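Local coordinates for protein AA9 family lytic polysaccharide monooxygenase B (Heterobasidion irregulare TC 32-1, PDB 5NNS) that uses a single active-site copper ion to cleave glycosidic bonds of crystalline and amorphous polysaccharides oxidatively, giving C1-oxidised products, at residues H1-A10 with S69-H80. Residues are numbered along the deposited sequence; the frame is centred on the assembly and turned at random.
With CU (copper (II) ion), chain E; NAG (2-acetamido-2-deoxy-beta-D-glucopyranose), chain D; GOL (glycerol), chain I.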
ATOM      1  N   HIS A   1      11.150   1.935   9.072  1.00 16.46           N
ATOM      2  CA  HIS A   1      10.225   2.155  10.222  1.00 16.43           C
ATOM      3  C   HIS A   1       9.495   3.462   9.991  1.00 15.72           C
ATOM      4  O   HIS A   1      10.106   4.468   9.618  1.00 15.19           O
ATOM      5  CB  HIS A   1      10.955   2.191  11.573  1.00 17.18           C
ATOM      6  CG  HIS A   1      11.085   0.854  12.235  1.00 17.94           C
ATOM      7  ND1 HIS A   1      11.983  -0.104  11.816  1.00 18.37           N
ATOM      8  CD2 HIS A   1      10.442   0.324  13.304  1.00 18.59           C
ATOM      9  CE1 HIS A   1      11.878  -1.170  12.590  1.00 18.70           C
ATOM     10  NE2 HIS A   1      10.951  -0.936  13.502  1.00 18.61           N
ATOM     11  N   GLY A   2       8.187   3.432  10.200  1.00 15.32           N
ATOM     12  CA  GLY A   2       7.324   4.547   9.863  1.00 15.19           C
ATOM     13  C   GLY A   2       6.116   4.065   9.112  1.00 14.87           C
ATOM     14  O   GLY A   2       5.698   2.918   9.270  1.00 15.06           O
ATOM     15  N   GLY A   3       5.563   4.949   8.290  1.00 14.46           N
ATOM     16  CA  GLY A   3       4.405   4.629   7.477  1.00 14.17           C
ATOM     17  C   GLY A   3       3.858   5.889   6.861  1.00 14.12           C
ATOM     18  O   GLY A   3       4.489   6.949   6.935  1.00 14.15           O
ATOM     19  N   VAL A   4       2.678   5.767   6.260  1.00 13.73           N
ATOM     20  CA  VAL A   4       1.999   6.892   5.629  1.00 13.25           C
ATOM     21  C   VAL A   4       1.360   7.763   6.715  1.00 13.10           C
ATOM     22  O   VAL A   4       0.438   7.319   7.419  1.00 12.56           O
ATOM     23  CB  VAL A   4       0.931   6.419   4.628  1.00 13.27           C
ATOM     24  CG1 VAL A   4       0.196   7.614   4.018  1.00 13.25           C
ATOM     25  CG2 VAL A   4       1.569   5.550   3.543  1.00 13.32           C
ATOM     26  N   LEU A   5       1.864   8.992   6.839  1.00 12.85           N
ATOM     27  CA  LEU A   5       1.394   9.953   7.835  1.00 12.90           C
ATOM     28  C   LEU A   5       0.263  10.848   7.330  1.00 13.20           C
ATOM     29  O   LEU A   5      -0.548  11.316   8.125  1.00 13.43           O
ATOM     30  CB  LEU A   5       2.550  10.836   8.292  1.00 12.88           C
ATOM     31  CG  LEU A   5       3.789  10.135   8.845  1.00 12.70           C
ATOM     32  CD1 LEU A   5       4.807  11.197   9.217  1.00 12.78           C
ATOM     33  CD2 LEU A   5       3.451   9.249  10.036  1.00 12.63           C
ATOM     34  N   ALA A   6       0.219  11.097   6.023  1.00 13.19           N
ATOM     35  CA  ALA A   6      -0.777  11.988   5.437  1.00 13.15           C
ATOM     36  C   ALA A   6      -0.946  11.719   3.946  1.00 13.39           C
ATOM     37  O   ALA A   6      -0.160  10.982   3.343  1.00 13.24           O
ATOM     38  CB  ALA A   6      -0.377  13.439   5.665  1.00 13.06           C
ATOM     39  N   TYR A   7      -1.980  12.327   3.363  1.00 13.53           N
ATOM     40  CA  TYR A   7      -2.254  12.219   1.932  1.00 13.80           C
ATOM     41  C   TYR A   7      -2.534  13.584   1.309  1.00 14.36           C
ATOM     42  O   TYR A   7      -2.940  14.525   2.001  1.00 14.29           O
ATOM     43  CB  TYR A   7      -3.468  11.320   1.676  1.00 13.42           C
ATOM     44  CG  TYR A   7      -3.343   9.916   2.215  1.00 13.25           C
ATOM     45  CD1 TYR A   7      -3.706   9.622   3.525  1.00 13.32           C
ATOM     46  CD2 TYR A   7      -2.878   8.874   1.412  1.00 13.13           C
ATOM     47  CE1 TYR A   7      -3.596   8.333   4.032  1.00 13.26           C
ATOM     48  CE2 TYR A   7      -2.769   7.582   1.907  1.00 13.08           C
ATOM     49  CZ  TYR A   7      -3.125   7.319   3.217  1.00 12.99           C
ATOM     50  OH  TYR A   7      -3.025   6.054   3.724  1.00 12.95           O
ATOM     51  N   SER A   8      -2.281  13.673   0.004  1.00 14.90           N
ATOM     52  CA  SER A   8      -2.860  14.703  -0.857  1.00 15.31           C
ATOM     53  C   SER A   8      -3.565  13.951  -1.977  1.00 15.81           C
ATOM     54  O   SER A   8      -2.917  13.261  -2.764  1.00 15.92           O
ATOM     55  CB  SER A   8      -1.794  15.651  -1.411  1.00 15.30           C
ATOM     56  OG  SER A   8      -2.360  16.622  -2.281  1.00 15.20           O
ATOM     57  N   LEU A   9      -4.892  14.063  -2.013  1.00 16.72           N
ATOM     58  CA  LEU A   9      -5.736  13.314  -2.938  1.00 17.39           C
ATOM     59  C   LEU A   9      -6.562  14.306  -3.758  1.00 18.05           C
ATOM     60  O   LEU A   9      -7.423  15.010  -3.215  1.00 17.20           O
ATOM     61  CB  LEU A   9      -6.656  12.348  -2.174  1.00 17.36           C
ATOM     62  CG  LEU A   9      -6.003  11.460  -1.106  1.00 17.41           C
ATOM     63  CD1 LEU A   9      -7.066  10.765  -0.272  1.00 17.42           C
ATOM     64  CD2 LEU A   9      -5.053  10.436  -1.715  1.00 17.42           C
ATOM     65  N   ALA A  10      -6.273  14.365  -5.061  1.00 18.86           N
ATOM     66  CA  ALA A  10      -6.956  15.261  -5.994  1.00 19.01           C
ATOM     67  C   ALA A  10      -7.001  16.703  -5.464  1.00 19.57           C
ATOM     68  O   ALA A  10      -8.066  17.327  -5.405  1.00 19.39           O
ATOM     69  CB  ALA A  10      -8.349  14.728  -6.288  1.00 19.19           C
ATOM     70  N   SER A  69      -8.061  10.753 -10.888  1.00 16.47           N
ATOM     71  CA  SER A  69      -7.396  11.660  -9.944  1.00 16.09           C
ATOM     72  C   SER A  69      -6.025  11.178  -9.488  1.00 15.55           C
ATOM     73  O   SER A  69      -5.808   9.984  -9.309  1.00 15.29           O
ATOM     74  CB  SER A  69      -8.231  11.834  -8.667  1.00 16.41           C
ATOM     75  OG  SER A  69      -9.510  12.377  -8.923  1.00 16.68           O
ATOM     76  N   SER A  70      -5.134  12.139  -9.263  1.00 14.95           N
ATOM     77  CA  SER A  70      -3.809  11.896  -8.713  1.00 14.42           C
ATOM     78  C   SER A  70      -3.919  11.778  -7.186  1.00 14.13           C
ATOM     79  O   SER A  70      -4.562  12.614  -6.535  1.00 13.72           O
ATOM     80  CB  SER A  70      -2.877  13.053  -9.087  1.00 14.15           C
ATOM     81  OG  SER A  70      -1.542  12.786  -8.717  1.00 13.94           O
ATOM     82  N   VAL A  71      -3.285  10.747  -6.630  1.00 13.76           N
ATOM     83  CA  VAL A  71      -3.270  10.507  -5.189  1.00 13.62           C
ATOM     84  C   VAL A  71      -1.824  10.367  -4.730  1.00 13.31           C
ATOM     85  O   VAL A  71      -1.058   9.594  -5.306  1.00 13.33           O
ATOM     86  CB  VAL A  71      -4.124   9.272  -4.772  1.00 13.89           C
ATOM     87  CG1 VAL A  71      -5.607   9.584  -4.932  1.00 14.09           C
ATOM     88  CG2 VAL A  71      -3.781   8.017  -5.567  1.00 13.95           C
ATOM     89  N   THR A  72      -1.452  11.157  -3.722  1.00 12.86           N
ATOM     90  CA  THR A  72      -0.108  11.147  -3.162  1.00 12.64           C
ATOM     91  C   THR A  72      -0.182  10.703  -1.708  1.00 12.57           C
ATOM     92  O   THR A  72      -1.060  11.154  -0.961  1.00 12.67           O
ATOM     93  CB  THR A  72       0.561  12.533  -3.240  1.00 12.59           C
ATOM     94  OG1 THR A  72       0.677  12.929  -4.610  1.00 12.52           O
ATOM     95  CG2 THR A  72       1.956  12.512  -2.617  1.00 12.65           C
ATOM     96  N   ALA A  73       0.735   9.811  -1.328  1.00 12.28           N
ATOM     97  CA  ALA A  73       0.910   9.390   0.060  1.00 12.05           C
ATOM     98  C   ALA A  73       2.232   9.949   0.548  1.00 11.85           C
ATOM     99  O   ALA A  73       3.231   9.897  -0.176  1.00 11.54           O
ATOM    100  CB  ALA A  73       0.897   7.872   0.164  1.00 12.06           C
ATOM    101  N   TYR A  74       2.234  10.497   1.763  1.00 11.76           N
ATOM    102  CA  TYR A  74       3.443  11.078   2.348  1.00 11.79           C
ATOM    103  C   TYR A  74       3.897  10.245   3.538  1.00 11.53           C
ATOM    104  O   TYR A  74       3.082   9.892   4.396  1.00 11.46           O
ATOM    105  CB  TYR A  74       3.196  12.519   2.789  1.00 12.06           C
ATOM    106  CG  TYR A  74       2.826  13.463   1.672  1.00 12.35           C
ATOM    107  CD1 TYR A  74       3.803  14.138   0.932  1.00 12.69           C
ATOM    108  CD2 TYR A  74       1.492  13.710   1.370  1.00 12.80           C
ATOM    109  CE1 TYR A  74       3.457  15.024  -0.089  1.00 12.75           C
ATOM    110  CE2 TYR A  74       1.134  14.587   0.356  1.00 12.88           C
ATOM    111  CZ  TYR A  74       2.112  15.242  -0.372  1.00 12.97           C
ATOM    112  OH  TYR A  74       1.723  16.108  -1.371  1.00 13.33           O
ATOM    113  N   TRP A  75       5.195   9.943   3.581  1.00 11.19           N
ATOM    114  CA  TRP A  75       5.797   9.196   4.687  1.00 11.08           C
ATOM    115  C   TRP A  75       6.556  10.122   5.636  1.00 11.15           C
ATOM    116  O   TRP A  75       6.768  11.309   5.349  1.00 11.04           O
ATOM    117  CB  TRP A  75       6.758   8.122   4.158  1.00 10.84           C
ATOM    118  CG  TRP A  75       6.103   6.844   3.739  1.00 10.70           C
ATOM    119  CD1 TRP A  75       6.090   5.663   4.430  1.00 10.69           C
ATOM    120  CD2 TRP A  75       5.384   6.605   2.524  1.00 10.52           C
ATOM    121  NE1 TRP A  75       5.402   4.707   3.723  1.00 10.52           N
ATOM    122  CE2 TRP A  75       4.956   5.259   2.550  1.00 10.52           C
ATOM    123  CE3 TRP A  75       5.059   7.400   1.419  1.00 10.51           C
ATOM    124  CZ2 TRP A  75       4.215   4.687   1.509  1.00 10.45           C
ATOM    125  CZ3 TRP A  75       4.315   6.828   0.379  1.00 10.50           C
ATOM    126  CH2 TRP A  75       3.908   5.485   0.435  1.00 10.49           C
ATOM    127  N   ASN A  76       6.957   9.554   6.771  1.00 11.20           N
ATOM    128  CA  ASN A  76       8.039  10.103   7.589  1.00 11.40           C
ATOM    129  C   ASN A  76       9.343  10.135   6.779  1.00 11.58           C
ATOM    130  O   ASN A  76       9.393   9.657   5.639  1.00 11.34           O
ATOM    131  CB  ASN A  76       8.237   9.257   8.855  1.00 11.49           C
ATOM    132  CG  ASN A  76       8.507   7.787   8.550  1.00 11.53           C
ATOM    133  OD1 ASN A  76       7.729   7.138   7.845  1.00 11.61           O
ATOM    134  ND2 ASN A  76       9.596   7.255   9.088  1.00 11.31           N
ATOM    135  N   GLN A  77      10.398  10.689   7.362  1.00 11.73           N
ATOM    136  CA  GLN A  77      11.735  10.591   6.752  1.00 11.80           C
ATOM    137  C   GLN A  77      12.165   9.123   6.739  1.00 11.76           C
ATOM    138  O   GLN A  77      12.763   8.623   7.697  1.00 11.66           O
ATOM    139  CB  GLN A  77      12.736  11.472   7.479  1.00 11.90           C
ATOM    140  CG  GLN A  77      12.462  12.949   7.238  1.00 11.94           C
ATOM    141  CD  GLN A  77      13.385  13.865   8.001  1.00 12.10           C
ATOM    142  OE1 GLN A  77      14.102  13.441   8.909  1.00 11.93           O
ATOM    143  NE2 GLN A  77      13.376  15.139   7.632  1.00 12.40           N
ATOM    144  N   TRP A  78      11.818   8.452   5.638  1.00 11.52           N
ATOM    145  CA  TRP A  78      11.861   7.001   5.536  1.00 11.43           C
ATOM    146  C   TRP A  78      13.314   6.517   5.514  1.00 11.55           C
ATOM    147  O   TRP A  78      14.105   6.995   4.684  1.00 11.58           O
ATOM    148  CB  TRP A  78      11.101   6.537   4.291  1.00 11.35           C
ATOM    149  CG  TRP A  78      10.991   5.059   4.170  1.00 11.33           C
ATOM    150  CD1 TRP A  78      11.603   4.276   3.255  1.00 11.38           C
ATOM    151  CD2 TRP A  78      10.223   4.186   5.002  1.00 11.12           C
ATOM    152  NE1 TRP A  78      11.284   2.955   3.467  1.00 11.33           N
ATOM    153  CE2 TRP A  78      10.434   2.876   4.537  1.00 11.16           C
ATOM    154  CE3 TRP A  78       9.397   4.384   6.111  1.00 11.14           C
ATOM    155  CZ2 TRP A  78       9.831   1.760   5.132  1.00 11.17           C
ATOM    156  CZ3 TRP A  78       8.798   3.280   6.697  1.00 11.18           C
ATOM    157  CH2 TRP A  78       9.025   1.985   6.211  1.00 11.08           C
ATOM    158  N   PRO A  79      13.676   5.600   6.437  1.00 11.55           N
ATOM    159  CA  PRO A  79      15.083   5.179   6.580  1.00 11.93           C
ATOM    160  C   PRO A  79      15.578   4.054   5.661  1.00 12.07           C
ATOM    161  O   PRO A  79      16.779   3.803   5.629  1.00 12.49           O
ATOM    162  CB  PRO A  79      15.156   4.720   8.036  1.00 11.80           C
ATOM    163  CG  PRO A  79      13.781   4.204   8.311  1.00 11.77           C
ATOM    164  CD  PRO A  79      12.843   5.076   7.537  1.00 11.54           C
ATOM    165  N   HIS A  80      14.688   3.382   4.936  1.00 12.01           N
ATOM    166  CA  HIS A  80      15.087   2.235   4.126  1.00 12.02           C
ATOM    167  C   HIS A  80      15.018   2.537   2.638  1.00 12.01           C
ATOM    168  O   HIS A  80      14.181   3.316   2.189  1.00 12.15           O
ATOM    169  CB  HIS A  80      14.248   1.028   4.510  1.00 11.98           C
ATOM    170  CG  HIS A  80      14.324   0.714   5.966  1.00 11.92           C
ATOM    171  ND1 HIS A  80      15.524   0.564   6.627  1.00 12.09           N
ATOM    172  CD2 HIS A  80      13.358   0.566   6.900  1.00 11.90           C
ATOM    173  CE1 HIS A  80      15.290   0.313   7.904  1.00 12.05           C
ATOM    174  NE2 HIS A  80      13.985   0.316   8.097  1.00 11.90           N
TER
HETATM  175 CU    CU E 303      12.639   0.135   9.729  1.00 20.84          CU
HETATM  176  C1  NAG D 302       7.061  17.475   1.374  1.00 26.38           C
HETATM  177  C2  NAG D 302       6.187  18.547   0.733  1.00 28.26           C
HETATM  178  C3  NAG D 302       5.418  19.336   1.781  1.00 28.68           C
HETATM  179  C4  NAG D 302       4.662  18.417   2.746  1.00 28.53           C
HETATM  180  C5  NAG D 302       5.574  17.309   3.268  1.00 28.38           C
HETATM  181  C6  NAG D 302       4.786  16.284   4.076  1.00 28.36           C
HETATM  182  C7  NAG D 302       7.050  19.439  -1.413  1.00 31.27           C
HETATM  183  C8  NAG D 302       7.950  20.466  -2.036  1.00 31.60           C
HETATM  184  N2  NAG D 302       6.997  19.458  -0.070  1.00 30.03           N
HETATM  185  O3  NAG D 302       4.498  20.185   1.084  1.00 29.83           O
HETATM  186  O4  NAG D 302       4.159  19.171   3.856  1.00 28.35           O
HETATM  187  O5  NAG D 302       6.225  16.643   2.176  1.00 27.82           O
HETATM  188  O6  NAG D 302       5.685  15.311   4.617  1.00 28.12           O
HETATM  189  O7  NAG D 302       6.421  18.661  -2.114  1.00 31.93           O
HETATM  190  C1  GOL I 307      -2.147  16.813  -5.490  1.00 32.55           C
HETATM  191  O1  GOL I 307      -3.143  15.943  -4.940  1.00 31.56           O
HETATM  192  C2  GOL I 307      -0.817  16.069  -5.594  1.00 32.51           C
HETATM  193  O2  GOL I 307       0.215  16.955  -6.059  1.00 33.40           O
HETATM  194  C3  GOL I 307      -0.937  14.902  -6.567  1.00 32.13           C
HETATM  195  O3  GOL I 307      -1.459  13.737  -5.923  1.00 31.22           O
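Over one face of the Trp75 indole sits Val4 CG2, a CH-pi contact 3.7 Å from the centroid of the six-membered ring; with its CG1 anti to the backbone N (chi1 178°), Val4 reaches Ala73 CB with that other methyl. Trp78 turns one face to the N-terminus: His1 N lies over it, while Asn76 OD1 and Gly2 CA meet the indole at its edge, in plane. On the other side of the sheet, the Tyr74 ring takes Ser8 CB at its edge, 3.5 Å from Tyr74 OH, and carries Thr72 CG2 of its own strand on one face; the glycan linked to Asn133 lies alongside. Strands 4-9 and 70-75 are the central, antiparallel pair of a four-stranded sheet in the immunoglobulin-like beta-sandwich of AA9 enzymes, and a classic beta bulge sets Leu5 and Ala6 both opposite Tyr74: Leu5 N donates to Tyr74 O, and Tyr74 N to Ala6 O. Toward the N-terminus, the Asn76 amide grips the backbone at two points. Asn76 ND2 donates to a lone pair of His1 O (2.9 Å), whereas Gly3 N approaches Asn76 OD1 at 3.1 Å from above the carbonyl plane. An alanine in place of Asn76 would leave His1 O and Gly3 N without these mates and is likely to let the copper-binding terminus shift. Gly2 packs against this amide where a CB would clash with OD1. The copper is held by His1 N (2.4 Å), His1 ND1 (2.2 Å) and His80 NE2 (2.1 Å), the histidine brace, with Tyr167 completing the site.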